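Local coordinates for protein SxtG (Microseira wollei, PDB 6U1R) that catalyses amidino-group transfer in the saxitoxin biosynthetic pathway as a substrate-promiscuous member of the amidinotransferase family, at the interface of chains A and B. Coordinates in Å, arbitrary orientation; residue numbers count along the deposited sequence, not the author numbering. Chains: chain A/B, SxtG.

The interface of chains A and B. Residues chain A 171-172, 174-176; chain B 240-241, 244.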
ATOM      1  N   PHE A 171      -3.714  15.185   1.667  1.00 17.15           N
ATOM      2  CA  PHE A 171      -3.867  14.573   2.980  1.00 17.91           C
ATOM      3  C   PHE A 171      -3.874  15.630   4.081  1.00 21.45           C
ATOM      4  O   PHE A 171      -4.643  15.524   5.049  1.00 21.46           O
ATOM      5  CB  PHE A 171      -2.748  13.558   3.234  1.00 19.58           C
ATOM      6  CG  PHE A 171      -2.858  12.887   4.575  1.00 21.69           C
ATOM      7  CD1 PHE A 171      -3.745  11.841   4.774  1.00 22.02           C
ATOM      8  CD2 PHE A 171      -2.109  13.334   5.651  1.00 24.86           C
ATOM      9  CE1 PHE A 171      -3.870  11.250   6.029  1.00 23.89           C
ATOM     10  CE2 PHE A 171      -2.227  12.731   6.888  1.00 25.96           C
ATOM     11  CZ  PHE A 171      -3.112  11.703   7.072  1.00 23.62           C
ATOM     12  N   GLN A 172      -3.009  16.642   3.966  1.00 21.13           N
ATOM     13  CA  GLN A 172      -2.979  17.695   4.983  1.00 23.97           C
ATOM     14  C   GLN A 172      -4.322  18.404   5.072  1.00 23.91           C
ATOM     15  O   GLN A 172      -4.723  18.850   6.156  1.00 23.32           O
ATOM     16  CB  GLN A 172      -1.868  18.709   4.682  1.00 26.34           C
ATOM     17  CG  GLN A 172      -0.474  18.304   5.128  1.00 34.77           C
ATOM     18  CD  GLN A 172      -0.432  17.808   6.574  1.00 39.53           C
ATOM     19  OE1 GLN A 172      -0.490  16.609   6.827  1.00 34.47           O
ATOM     20  NE2 GLN A 172      -0.342  18.734   7.525  1.00 37.69           N
ATOM     21  N   GLY A 174      -7.294  17.018   4.546  1.00 18.87           N
ATOM     22  CA  GLY A 174      -8.373  16.168   5.031  1.00 19.95           C
ATOM     23  C   GLY A 174      -8.638  14.918   4.217  1.00 19.66           C
ATOM     24  O   GLY A 174      -9.498  14.123   4.613  1.00 20.03           O
ATOM     25  N   ALA A 175      -7.950  14.695   3.109  1.00 19.00           N
ATOM     26  CA  ALA A 175      -8.247  13.542   2.269  1.00 17.94           C
ATOM     27  C   ALA A 175      -7.805  12.245   2.937  1.00 20.30           C
ATOM     28  O   ALA A 175      -6.828  12.204   3.694  1.00 17.58           O
ATOM     29  CB  ALA A 175      -7.559  13.690   0.919  1.00 17.12           C
ATOM     30  N   LYS A 176      -8.528  11.171   2.634  1.00 17.64           N
ATOM     31  CA  LYS A 176      -8.076   9.839   2.992  1.00 16.66           C
ATOM     32  C   LYS A 176      -7.149   9.309   1.903  1.00 17.57           C
ATOM     33  O   LYS A 176      -7.259   9.684   0.732  1.00 17.02           O
ATOM     34  CB  LYS A 176      -9.268   8.918   3.216  1.00 21.95           C
ATOM     35  CG  LYS A 176     -10.092   9.372   4.409  1.00 30.80           C
ATOM     36  CD  LYS A 176     -11.335   8.521   4.642  1.00 41.57           C
ATOM     37  CE  LYS A 176     -12.053   8.964   5.917  1.00 42.19           C
ATOM     38  NZ  LYS A 176     -12.804   7.842   6.557  1.00 55.77           N
TER
ATOM     39  N   GLU B 240      -0.619  10.893  12.563  1.00 17.49           N
ATOM     40  CA  GLU B 240      -1.819  11.532  12.034  1.00 19.37           C
ATOM     41  C   GLU B 240      -2.449  10.688  10.932  1.00 19.32           C
ATOM     42  O   GLU B 240      -3.677  10.620  10.830  1.00 18.81           O
ATOM     43  CB  GLU B 240      -1.469  12.945  11.537  1.00 22.48           C
ATOM     44  CG  GLU B 240      -1.218  13.954  12.694  1.00 25.62           C
ATOM     45  CD  GLU B 240      -0.381  15.200  12.316  1.00 31.43           C
ATOM     46  OE1 GLU B 240      -0.125  15.452  11.118  1.00 30.13           O
ATOM     47  OE2 GLU B 240       0.038  15.936  13.249  1.00 31.60           O
ATOM     48  N   TRP B 241      -1.632  10.006  10.135  1.00 18.96           N
ATOM     49  CA  TRP B 241      -2.173   9.064   9.158  1.00 19.08           C
ATOM     50  C   TRP B 241      -2.960   7.951   9.833  1.00 18.90           C
ATOM     51  O   TRP B 241      -4.074   7.612   9.411  1.00 18.48           O
ATOM     52  CB  TRP B 241      -1.053   8.470   8.305  1.00 18.95           C
ATOM     53  CG  TRP B 241      -1.650   7.626   7.204  1.00 16.12           C
ATOM     54  CD1 TRP B 241      -2.000   8.047   5.960  1.00 17.54           C
ATOM     55  CD2 TRP B 241      -2.016   6.243   7.283  1.00 16.61           C
ATOM     56  NE1 TRP B 241      -2.560   7.004   5.250  1.00 16.70           N
ATOM     57  CE2 TRP B 241      -2.577   5.887   6.041  1.00 16.34           C
ATOM     58  CE3 TRP B 241      -1.915   5.263   8.287  1.00 16.68           C
ATOM     59  CZ2 TRP B 241      -3.046   4.590   5.772  1.00 16.13           C
ATOM     60  CZ3 TRP B 241      -2.382   3.980   8.020  1.00 16.32           C
ATOM     61  CH2 TRP B 241      -2.932   3.655   6.770  1.00 16.53           C
ATOM     62  N   ARG B 244      -6.291   9.167  11.218  1.00 20.47           N
ATOM     63  CA  ARG B 244      -7.332   9.302  10.203  1.00 22.33           C
ATOM     64  C   ARG B 244      -7.820   7.942   9.729  1.00 24.81           C
ATOM     65  O   ARG B 244      -9.024   7.741   9.527  1.00 22.44           O
ATOM     66  CB  ARG B 244      -6.842  10.093   8.999  1.00 24.26           C
ATOM     67  CG  ARG B 244      -7.968  10.206   7.937  1.00 27.09           C
ATOM     68  CD  ARG B 244      -7.787  11.358   7.010  1.00 25.97           C
ATOM     69  NE  ARG B 244      -7.568  12.608   7.734  1.00 25.42           N
ATOM     70  CZ  ARG B 244      -6.872  13.628   7.251  1.00 25.26           C
ATOM     71  NH1 ARG B 244      -6.346  13.559   6.038  1.00 23.61           N
ATOM     72  NH2 ARG B 244      -6.711  14.729   7.978  1.00 29.97           N
TER
HETATM   73  O   HOH W   1     -10.476   6.694   7.300  1.00 28.92           O
HETATM   74  O   HOH W   2      -1.246  15.050   9.005  1.00 30.88           O
HETATM   75  O   HOH W   3      -5.125  16.958   8.223  1.00 34.31           O
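Helix 164-172 of chain A ends and turns through A:Gly174, whose positive phi (117°) leads into strand 176-179, so that the carbonyl oxygens of A:Phe171 and A:Ala175 both lie within reach of the B:Arg244 side chain. In B:Arg244, CG lies anti to the backbone N, and a bend at chi3 (-52°) brings the guanidinium to the C-terminal end of helix 164-172. NH1 donates to A:Phe171 O at 2.8 Å, a nearly straight bond (170° at H) in the carbonyl plane and on a lone pair. The same nitrogen donates to A:Ala175 O at 2.8 Å, but from above that carbonyl plane and with a more bent path. Both acceptors lie near the guanidinium plane, as does a water joining NH2 to A:Gln172 O, which helps fix its rotation; the helix end would plausibly favour its positive charge. NH1 also stands over one face of the A:Phe171 ring, 3.6 Å from the centroid and offset toward the rim, a cation-pi contact made tip to tip with the two planes well tilted. That ring, with CG anti to its own N, meets B:Trp241 at its far rim, CZ lying 3.5 Å from B:Trp241 CA; the two side chains cross at about a right angle. The patch belongs to a two-fold symmetric interface, possibly that of a biological dimer. A:Lys176 NZ lies 2.7 Å from water 1 O, which also meets B:Arg244 O.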